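Local coordinates for oxidoreductase, 2OG-Fe oxygenase family protein, putative, expressed (Oryza sativa subsp. japonica, PDB 5XOI) that probably acts as an Fe(II)- and 2-oxoglutarate-dependent dioxygenase of the AlkB family; this chain is the protein's C-terminal oxygenase domain, at residues 14-20 with 183-189; 93-97 with 117-122; 149-155 with 191-196; 5-9 with 102-106. Numbering follows the deposited sequence.

Interaction 1. Residues 14-20 with 183-189; sequences VLLKKFL and ESGDVLI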
# COMPACT_ATOMS: atom_id res chain seq x y z
N VAL A 14 1.06 0.28 12.34
CA VAL A 14 -0.08 -0.48 12.81
C VAL A 14 -0.58 -1.35 11.67
O VAL A 14 -0.77 -0.86 10.55
CB VAL A 14 -1.20 0.45 13.31
CG1 VAL A 14 -2.47 -0.34 13.63
CG2 VAL A 14 -0.72 1.21 14.54
N LEU A 15 -0.81 -2.63 11.96
CA LEU A 15 -1.41 -3.57 11.01
C LEU A 15 -2.85 -3.85 11.45
O LEU A 15 -3.08 -4.31 12.57
CB LEU A 15 -0.61 -4.86 10.95
CG LEU A 15 -1.25 -6.03 10.20
CD1 LEU A 15 -1.47 -5.69 8.72
CD2 LEU A 15 -0.37 -7.25 10.32
N LEU A 16 -3.80 -3.54 10.58
CA LEU A 16 -5.22 -3.73 10.85
C LEU A 16 -5.65 -5.02 10.14
O LEU A 16 -5.82 -5.05 8.92
CB LEU A 16 -6.03 -2.52 10.38
CG LEU A 16 -5.69 -1.17 11.02
CD1 LEU A 16 -4.57 -0.48 10.24
CD2 LEU A 16 -6.91 -0.27 11.04
N LYS A 17 -5.80 -6.09 10.91
CA LYS A 17 -6.11 -7.39 10.32
C LYS A 17 -7.54 -7.42 9.79
O LYS A 17 -8.48 -7.06 10.51
CB LYS A 17 -5.91 -8.51 11.34
CG LYS A 17 -4.47 -8.69 11.82
CD LYS A 17 -3.54 -9.11 10.70
CE LYS A 17 -3.95 -10.44 10.09
NZ LYS A 17 -3.08 -10.85 8.93
N LYS A 18 -7.70 -7.88 8.55
CA LYS A 18 -9.03 -8.10 7.96
C LYS A 18 -9.90 -6.85 8.07
O LYS A 18 -11.11 -6.92 8.34
CB LYS A 18 -9.71 -9.31 8.59
CG LYS A 18 -8.95 -10.63 8.41
CD LYS A 18 -8.66 -10.91 6.94
CE LYS A 18 -7.72 -12.12 6.76
NZ LYS A 18 -7.76 -12.70 5.37
N PHE A 19 -9.28 -5.68 7.90
CA PHE A 19 -10.01 -4.42 8.07
C PHE A 19 -11.01 -4.19 6.95
O PHE A 19 -12.10 -3.65 7.19
CB PHE A 19 -9.00 -3.27 8.15
CG PHE A 19 -9.60 -1.96 8.55
CD1 PHE A 19 -9.99 -1.73 9.86
CD2 PHE A 19 -9.75 -0.94 7.61
CE1 PHE A 19 -10.54 -0.50 10.23
CE2 PHE A 19 -10.29 0.29 7.97
CZ PHE A 19 -10.69 0.51 9.29
N LEU A 20 -10.67 -4.57 5.72
CA LEU A 20 -11.55 -4.33 4.57
C LEU A 20 -12.77 -5.26 4.60
O LEU A 20 -12.63 -6.49 4.65
CB LEU A 20 -10.77 -4.54 3.27
CG LEU A 20 -9.58 -3.60 3.08
CD1 LEU A 20 -8.82 -3.91 1.77
CD2 LEU A 20 -10.05 -2.15 3.07
N GLU A 183 -2.26 -10.40 4.59
CA GLU A 183 -3.29 -11.27 4.04
C GLU A 183 -4.41 -10.43 3.45
O GLU A 183 -4.53 -9.24 3.72
CB GLU A 183 -3.87 -12.19 5.13
CG GLU A 183 -2.84 -12.97 5.91
CD GLU A 183 -3.48 -13.85 6.97
OE1 GLU A 183 -3.59 -15.07 6.75
OE2 GLU A 183 -3.91 -13.31 8.01
N SER A 184 -5.24 -11.07 2.63
CA SER A 184 -6.33 -10.35 1.97
C SER A 184 -7.22 -9.65 2.99
O SER A 184 -7.70 -10.27 3.95
CB SER A 184 -7.16 -11.30 1.11
OG SER A 184 -7.97 -10.58 0.20
N GLY A 185 -7.47 -8.36 2.76
CA GLY A 185 -8.24 -7.52 3.65
C GLY A 185 -7.42 -6.74 4.66
O GLY A 185 -7.95 -5.81 5.27
N ASP A 186 -6.15 -7.09 4.85
CA ASP A 186 -5.32 -6.36 5.81
C ASP A 186 -5.03 -4.95 5.32
O ASP A 186 -4.88 -4.69 4.12
CB ASP A 186 -4.00 -7.07 6.06
CG ASP A 186 -4.15 -8.38 6.85
OD1 ASP A 186 -5.26 -8.71 7.31
OD2 ASP A 186 -3.12 -9.08 7.00
N VAL A 187 -4.96 -4.01 6.26
CA VAL A 187 -4.51 -2.65 5.98
C VAL A 187 -3.32 -2.37 6.88
O VAL A 187 -3.38 -2.60 8.09
CB VAL A 187 -5.61 -1.60 6.20
CG1 VAL A 187 -5.03 -0.18 6.08
CG2 VAL A 187 -6.72 -1.80 5.19
N LEU A 188 -2.22 -1.92 6.28
CA LEU A 188 -1.00 -1.59 7.01
C LEU A 188 -0.78 -0.09 6.92
O LEU A 188 -0.95 0.49 5.84
CB LEU A 188 0.20 -2.33 6.41
CG LEU A 188 1.56 -1.96 6.99
CD1 LEU A 188 1.67 -2.47 8.42
CD2 LEU A 188 2.68 -2.54 6.13
N ILE A 189 -0.43 0.54 8.04
CA ILE A 189 -0.13 1.97 8.07
C ILE A 189 1.26 2.15 8.66
O ILE A 189 1.56 1.57 9.70
CB ILE A 189 -1.16 2.75 8.91
CG1 ILE A 189 -2.58 2.52 8.37
CG2 ILE A 189 -0.83 4.25 8.88
CD1 ILE A 189 -3.64 3.34 9.05
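Val187, Asp186 and Lys18 lose the most surface here. Val187 sits in strand 187-190, which runs antiparallel to strand 13-16. It forms a hydrogen-bonded pair with Leu16: Leu16 N to Val187 O is 2.7 Å and Val187 N to Leu16 O is 3.0 Å. Its CG2 lies 4.0 Å from both Phe19 CD2 and Leu20 CD2, and its CG1 lies 4.2 Å from Leu16 CD1. Val14 pairs with Ile189 in the same way, and their side chains share this face with Leu16 and Val187. Helix 87-106 covers that face. Leu15 and Leu188 point to the other face, the side of the metal site; the side chain of Leu188 lies about 9 Å from the bound manganese ion.

Beyond the strands, two type II turns meet, Leu16 to Phe19 and Glu183 to Asp186. Asp186 joins them. Its OD1 accepts a bond from Lys18 N (2.9 Å), and its OD2 takes one from Glu183 N (2.9 Å). Lys17 NZ forms salt bridges with Asp186 OD2 (2.6 Å) and Glu183 OE2 (2.8 Å), a three-residue network. Lys18 reaches over the turn, and its NZ bonds to Ser184 O at 2.8 Å. Gly185 O accepts Leu20 N at 3.0 Å. The contact thus changes character along its length: regular sheet pairing with apolar cover gives way to charged side chains and turn backbone that extend the join past the strand ends.

Interaction 2. Residues 93-97 with 117-122; sequences VKDAI and LPPLSP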
# COMPACT_ATOMS: atom_id res chain seq x y z
N VAL A 93 -9.41 4.77 3.83
CA VAL A 93 -8.10 5.19 4.33
C VAL A 93 -8.26 5.99 5.62
O VAL A 93 -7.55 5.77 6.62
CB VAL A 93 -7.35 6.00 3.26
CG1 VAL A 93 -6.19 6.76 3.88
CG2 VAL A 93 -6.84 5.08 2.14
N LYS A 94 -9.17 6.96 5.62
CA LYS A 94 -9.37 7.79 6.80
C LYS A 94 -9.92 6.98 7.97
O LYS A 94 -9.56 7.23 9.13
CB LYS A 94 -10.29 8.96 6.46
CG LYS A 94 -9.58 10.06 5.68
CD LYS A 94 -10.57 11.02 5.06
CE LYS A 94 -9.96 11.77 3.87
NZ LYS A 94 -8.87 12.67 4.31
N ASP A 95 -10.81 6.02 7.69
CA ASP A 95 -11.30 5.12 8.73
C ASP A 95 -10.16 4.30 9.33
O ASP A 95 -10.12 4.07 10.55
CB ASP A 95 -12.37 4.19 8.17
CG ASP A 95 -13.70 4.89 7.89
OD1 ASP A 95 -13.88 6.05 8.31
OD2 ASP A 95 -14.56 4.27 7.24
N ALA A 96 -9.24 3.83 8.49
CA ALA A 96 -8.12 3.03 8.97
C ALA A 96 -7.23 3.85 9.90
O ALA A 96 -6.77 3.35 10.93
CB ALA A 96 -7.31 2.49 7.79
N ILE A 97 -6.97 5.11 9.53
CA ILE A 97 -6.20 6.00 10.39
C ILE A 97 -6.94 6.24 11.70
O ILE A 97 -6.35 6.17 12.78
CB ILE A 97 -5.90 7.31 9.66
CG1 ILE A 97 -4.98 7.02 8.46
CG2 ILE A 97 -5.22 8.30 10.59
CD1 ILE A 97 -4.81 8.21 7.55
N LEU A 117 -0.98 8.92 14.80
CA LEU A 117 -0.62 9.09 13.40
C LEU A 117 -1.23 10.38 12.85
O LEU A 117 -2.39 10.68 13.14
CB LEU A 117 -1.12 7.91 12.59
CG LEU A 117 -0.36 6.60 12.78
CD1 LEU A 117 -1.28 5.43 12.48
CD2 LEU A 117 0.89 6.57 11.90
N PRO A 118 -0.48 11.14 12.06
CA PRO A 118 -1.06 12.34 11.44
C PRO A 118 -2.17 11.97 10.47
O PRO A 118 -2.20 10.84 9.94
CB PRO A 118 0.14 12.96 10.69
CG PRO A 118 1.36 12.32 11.28
CD PRO A 118 0.93 10.94 11.70
N PRO A 119 -3.10 12.88 10.20
CA PRO A 119 -4.15 12.58 9.23
C PRO A 119 -3.58 12.47 7.83
O PRO A 119 -2.46 12.89 7.54
CB PRO A 119 -5.10 13.77 9.35
CG PRO A 119 -4.21 14.88 9.79
CD PRO A 119 -3.19 14.26 10.71
N LEU A 120 -4.38 11.89 6.93
CA LEU A 120 -3.95 11.74 5.55
C LEU A 120 -5.09 12.14 4.62
O LEU A 120 -6.23 11.70 4.80
CB LEU A 120 -3.50 10.31 5.24
CG LEU A 120 -2.61 10.10 4.02
CD1 LEU A 120 -1.23 10.73 4.24
CD2 LEU A 120 -2.50 8.59 3.69
N SER A 121 -4.76 12.96 3.63
CA SER A 121 -5.65 13.25 2.52
C SER A 121 -4.92 12.79 1.27
O SER A 121 -4.29 13.60 0.57
CB SER A 121 -6.02 14.73 2.47
OG SER A 121 -6.70 15.09 3.66
N PRO A 122 -4.94 11.49 0.97
CA PRO A 122 -4.07 10.97 -0.09
C PRO A 122 -4.46 11.53 -1.44
O PRO A 122 -5.64 11.60 -1.79
CB PRO A 122 -4.29 9.45 -0.02
CG PRO A 122 -5.65 9.29 0.59
CD PRO A 122 -5.82 10.45 1.54
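Ile97 is the apolar centre of this contact. Its CD1 presses on Leu120 CB at 3.4 Å, while its CG2 lies 4.0 Å from Pro118 O and 4.5 Å from Leu117 O. Ile97 buries more surface here than any other residue of the two segments. One turn back along the helix, Val93 adds to the same patch. Val93 CG1 lies 4.1 Å from Leu120 CD2 and 4.2 Å from Pro122 CG. The spacing of four residues puts both side chains on one side of the helix, and Ile97 N bonds to Val93 O at 3.0 Å.

The helix is 87-106, which packs on the large antiparallel sheet of the double-stranded beta-helix fold of 2-oxoglutarate oxygenases. Residues 117-122 are the proline-rich last part of the loop between this helix and strand 124-131. Val93, Ile97 and Leu120 all also touch Val156 of strand 155-161, so helix, loop and sheet meet at one place.

Toward solvent the contact turns polar. The CA-to-CB bond of Lys94 points sideways to the loop, but the end of the side chain comes nearer. Its NZ donates to Leu120 O at 2.9 Å and makes a weak hydrogen bond to Ser121 OG at 3.3 Å.

Interaction 3. Residues 149-155 with 191-196; sequences LHKGLPV and GGKSRL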
# COMPACT_ATOMS: atom_id res chain seq x y z
N LEU A 149 7.07 14.36 4.15
CA LEU A 149 7.92 13.41 4.84
C LEU A 149 8.27 13.89 6.24
O LEU A 149 8.21 13.12 7.21
CB LEU A 149 9.19 13.16 4.04
CG LEU A 149 9.07 12.54 2.65
CD1 LEU A 149 10.46 12.34 2.06
CD2 LEU A 149 8.33 11.21 2.74
N HIS A 150 8.60 15.18 6.38
CA HIS A 150 9.02 15.72 7.67
C HIS A 150 7.89 15.64 8.69
O HIS A 150 8.13 15.42 9.88
CB HIS A 150 9.49 17.16 7.51
CG HIS A 150 9.65 17.89 8.81
ND1 HIS A 150 10.42 17.41 9.85
CD2 HIS A 150 9.15 19.07 9.23
CE1 HIS A 150 10.38 18.26 10.86
NE2 HIS A 150 9.61 19.28 10.51
N LYS A 151 6.65 15.82 8.24
CA LYS A 151 5.51 15.69 9.13
C LYS A 151 5.15 14.25 9.43
O LYS A 151 4.30 14.00 10.30
CB LYS A 151 4.31 16.43 8.53
CG LYS A 151 4.44 17.94 8.52
CD LYS A 151 3.16 18.56 7.97
CE LYS A 151 3.17 20.09 8.11
NZ LYS A 151 4.26 20.71 7.32
N GLY A 152 5.77 13.29 8.76
CA GLY A 152 5.46 11.89 9.00
C GLY A 152 4.11 11.45 8.50
O GLY A 152 3.59 10.44 8.99
N LEU A 153 3.55 12.14 7.52
CA LEU A 153 2.27 11.76 6.95
C LEU A 153 2.31 10.30 6.52
O LEU A 153 3.21 9.91 5.75
CB LEU A 153 1.91 12.63 5.75
CG LEU A 153 1.24 13.98 5.99
CD1 LEU A 153 1.72 14.65 7.23
CD2 LEU A 153 1.41 14.86 4.77
N PRO A 154 1.38 9.47 6.97
CA PRO A 154 1.54 8.02 6.84
C PRO A 154 1.33 7.51 5.43
O PRO A 154 0.68 8.13 4.58
CB PRO A 154 0.47 7.46 7.78
CG PRO A 154 -0.60 8.51 7.77
CD PRO A 154 0.13 9.84 7.65
N VAL A 155 1.89 6.32 5.20
CA VAL A 155 1.57 5.48 4.06
C VAL A 155 0.49 4.51 4.51
O VAL A 155 0.63 3.87 5.55
CB VAL A 155 2.81 4.71 3.58
CG1 VAL A 155 2.49 3.77 2.41
CG2 VAL A 155 3.96 5.68 3.24
N GLY A 191 3.65 5.57 9.58
CA GLY A 191 3.88 7.01 9.58
C GLY A 191 4.68 7.40 10.80
O GLY A 191 5.20 6.53 11.51
N GLY A 192 4.80 8.70 11.06
CA GLY A 192 5.60 9.12 12.19
C GLY A 192 7.01 8.59 12.07
O GLY A 192 7.62 8.61 10.99
N LYS A 193 7.53 8.08 13.19
CA LYS A 193 8.91 7.60 13.19
C LYS A 193 9.12 6.39 12.28
O LYS A 193 10.28 6.05 12.01
CB LYS A 193 9.36 7.25 14.61
CG LYS A 193 9.49 8.46 15.51
CD LYS A 193 10.13 8.09 16.85
CE LYS A 193 9.57 8.97 17.96
NZ LYS A 193 9.34 10.35 17.45
N SER A 194 8.06 5.74 11.80
CA SER A 194 8.20 4.64 10.85
C SER A 194 7.99 5.06 9.40
O SER A 194 7.97 4.19 8.52
CB SER A 194 7.23 3.51 11.19
OG SER A 194 7.66 2.82 12.35
N ARG A 195 7.85 6.36 9.12
CA ARG A 195 7.47 6.79 7.77
C ARG A 195 8.52 6.39 6.74
O ARG A 195 8.18 6.14 5.57
CB ARG A 195 7.22 8.30 7.77
CG ARG A 195 6.87 8.91 6.40
CD ARG A 195 5.71 8.18 5.72
NE ARG A 195 5.39 8.80 4.44
CZ ARG A 195 6.06 8.57 3.33
NH1 ARG A 195 7.09 7.72 3.35
NH2 ARG A 195 5.73 9.17 2.19
N LEU A 196 9.78 6.30 7.13
CA LEU A 196 10.87 6.04 6.19
C LEU A 196 11.46 4.64 6.34
O LEU A 196 12.62 4.42 6.00
CB LEU A 196 11.95 7.11 6.35
CG LEU A 196 11.54 8.46 5.76
CD1 LEU A 196 12.67 9.49 5.85
CD2 LEU A 196 11.10 8.27 4.30
O HOH W 1 4.31 11.42 3.54
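Arg195 lays its guanidinium between two apolar side chains. Leu149 CD2 covers one face, 3.4 Å from Arg195 NH2, and Val155 CG2 covers the opposite face, 3.6 Å from Arg195 CZ. At the edge of the group, Arg195 NE donates to Leu153 O at 2.8 Å. One water may add a second link: it accepts from Arg195 NH2 (3.0 Å) and lies 2.9 Å from Leu153 O, to which it may donate. Arg195 NH1 is held by the backbone oxygen of Asp141, whose side chain binds the manganese ion. The arginine therefore ties the loop of this metal ligand to residues 149-155.

Two glycines let the backbones come close. Gly152, the first residue to leave helical angles, forms a Schellman motif, with positive phi and Gly152 N bonded to Leu149 O at 2.9 Å. A CB on it would be tight against Gly192 CA. Gly152 O accepts Gly192 N at 3.0 Å. Gly191 CA lies 3.7 Å from Pro154 CA, and a CB on Gly191 would clash with Pro154 CB and Gly152 O. Separately, Gly192 has positive phi. Leu149 CD2 and Leu196 CD2 touch at 4.3 Å.

In the fold, 149-155 carries the chain from helix 146-150 into strand 155-161. Residues 191-196 link strand 187-190, the neighbour of 155-161 in the large sheet, to strand 198-205 of the four-stranded sheet, which brings in the metal ligand His199.

Interaction 4. Residues 5-9 with 102-106; sequences PLQYL and EFLRQ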
# COMPACT_ATOMS: atom_id res chain seq x y z
N PRO A 5 -6.53 -8.33 16.41
CA PRO A 5 -7.22 -7.63 15.32
C PRO A 5 -6.46 -6.40 14.83
O PRO A 5 -6.42 -6.15 13.63
CB PRO A 5 -8.56 -7.22 15.95
CG PRO A 5 -8.43 -7.51 17.42
CD PRO A 5 -7.42 -8.59 17.55
N LEU A 6 -5.89 -5.63 15.76
CA LEU A 6 -4.96 -4.56 15.42
C LEU A 6 -3.64 -4.85 16.13
O LEU A 6 -3.63 -5.18 17.32
CB LEU A 6 -5.49 -3.18 15.82
CG LEU A 6 -6.31 -2.48 14.74
CD1 LEU A 6 -7.77 -2.92 14.83
CD2 LEU A 6 -6.20 -0.97 14.87
N GLN A 7 -2.55 -4.74 15.39
CA GLN A 7 -1.25 -5.16 15.88
C GLN A 7 -0.26 -4.02 15.74
O GLN A 7 -0.17 -3.39 14.69
CB GLN A 7 -0.78 -6.41 15.14
CG GLN A 7 -1.55 -7.65 15.56
CD GLN A 7 -1.40 -8.78 14.57
OE1 GLN A 7 -0.39 -8.87 13.87
NE2 GLN A 7 -2.40 -9.65 14.50
N TYR A 8 0.46 -3.75 16.83
CA TYR A 8 1.48 -2.72 16.88
C TYR A 8 2.81 -3.32 16.44
O TYR A 8 3.32 -4.23 17.10
CB TYR A 8 1.56 -2.17 18.30
CG TYR A 8 2.57 -1.09 18.54
CD1 TYR A 8 3.86 -1.40 18.96
CD2 TYR A 8 2.24 0.24 18.39
CE1 TYR A 8 4.79 -0.41 19.19
CE2 TYR A 8 3.16 1.24 18.63
CZ TYR A 8 4.43 0.91 19.03
OH TYR A 8 5.35 1.91 19.28
N LEU A 9 3.36 -2.83 15.33
CA LEU A 9 4.60 -3.41 14.83
C LEU A 9 5.83 -2.64 15.27
O LEU A 9 6.90 -3.24 15.46
CB LEU A 9 4.57 -3.48 13.30
CG LEU A 9 3.47 -4.32 12.65
CD1 LEU A 9 3.80 -4.52 11.18
CD2 LEU A 9 3.31 -5.65 13.37
N GLU A 102 -7.21 5.28 17.52
CA GLU A 102 -7.94 4.82 18.69
C GLU A 102 -7.19 3.67 19.37
O GLU A 102 -7.09 3.63 20.60
CB GLU A 102 -9.35 4.39 18.30
CG GLU A 102 -10.17 3.81 19.45
CD GLU A 102 -10.49 4.84 20.51
OE1 GLU A 102 -10.41 6.06 20.20
OE2 GLU A 102 -10.82 4.44 21.65
N PHE A 103 -6.66 2.74 18.57
CA PHE A 103 -5.83 1.67 19.10
C PHE A 103 -4.62 2.24 19.84
O PHE A 103 -4.33 1.82 20.96
CB PHE A 103 -5.42 0.76 17.94
CG PHE A 103 -4.36 -0.24 18.27
CD1 PHE A 103 -4.62 -1.29 19.12
CD2 PHE A 103 -3.11 -0.16 17.66
CE1 PHE A 103 -3.65 -2.24 19.40
CE2 PHE A 103 -2.13 -1.10 17.94
CZ PHE A 103 -2.40 -2.15 18.81
N LEU A 104 -3.91 3.18 19.21
CA LEU A 104 -2.73 3.76 19.85
C LEU A 104 -3.09 4.53 21.11
O LEU A 104 -2.31 4.56 22.07
CB LEU A 104 -1.99 4.68 18.87
CG LEU A 104 -1.38 4.02 17.62
CD1 LEU A 104 -1.00 5.06 16.60
CD2 LEU A 104 -0.14 3.21 17.98
N ARG A 105 -4.27 5.17 21.13
CA ARG A 105 -4.76 5.81 22.35
C ARG A 105 -4.91 4.79 23.48
O ARG A 105 -4.53 5.04 24.63
CB ARG A 105 -6.11 6.48 22.09
CG ARG A 105 -6.05 7.92 21.67
CD ARG A 105 -7.46 8.52 21.62
NE ARG A 105 -8.24 8.06 20.47
CZ ARG A 105 -8.19 8.58 19.25
NH1 ARG A 105 -7.38 9.60 18.97
NH2 ARG A 105 -8.95 8.08 18.30
N GLN A 106 -5.50 3.64 23.17
CA GLN A 106 -5.77 2.68 24.23
C GLN A 106 -4.50 1.98 24.69
O GLN A 106 -4.40 1.60 25.86
CB GLN A 106 -6.82 1.67 23.76
CG GLN A 106 -8.22 2.28 23.65
CD GLN A 106 -9.27 1.27 23.25
OE1 GLN A 106 -9.15 0.08 23.55
NE2 GLN A 106 -10.30 1.73 22.54
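Glu102 starts the last turn of helix 87-106 and does not touch the strand. Its carboxylate stays on the helix: Glu102 OE1 forms a salt bridge with Arg105 NE at 3.0 Å, and Glu102 OE2 accepts Gln106 NE2 at 2.9 Å.

Phe103 comes next and has the largest buried area of the contact. Its side chain points at strand 6-10. Leu6 CB sits over the ring face in a CH-pi contact, 4.0 Å from the Phe103 ring centroid. Leu6 CD2 also meets Phe103 CB at 3.6 Å. The far end of the ring runs along the strand backbone, with Phe103 CZ 3.6 Å from Leu6 O and 3.8 Å from Tyr8 N. Here the end of the helix crosses the edge strand of the large sheet. The short segment axes pass 9.8 Å apart at 70°, a helix-on-sheet packing well away from the metal site.

Leu104 then turns its end to Tyr8. Leu104 CD2 lies 3.8 Å from Tyr8 CD2, at the edge of the tyrosine ring. The hydroxyl of Tyr8 bonds to the Glu115 side chain, in the loop after the helix. Leu104 also packs on Val14 in strand 13-16. Arg105 and Gln106 are out of reach of the strand segment; their side chains bond to Glu102.

Interaction 1 is the most buried contact, interactions 2 and 3 are partly buried, and interaction 4 lies at the surface. Interactions 1 and 4 share the large sheet, where strands 6-10 and 13-16 are neighbours; Leu15 O and Gln7 N lie 2.9 Å apart. Interactions 2 and 4 use separate parts of helix 87-106, and both are mainly apolar. Ile189 of interaction 1 packs on Ala96 and Ile97 of interaction 2 and on Pro154 of interaction 3. Leu120 CD1 also reaches Pro154 O at 3.2 Å. The chemistry follows the place: strand pairing and a salt-bridge network in 1, side-chain packing in 2 and 4, and arginine and glycine contacts near the metal in 3.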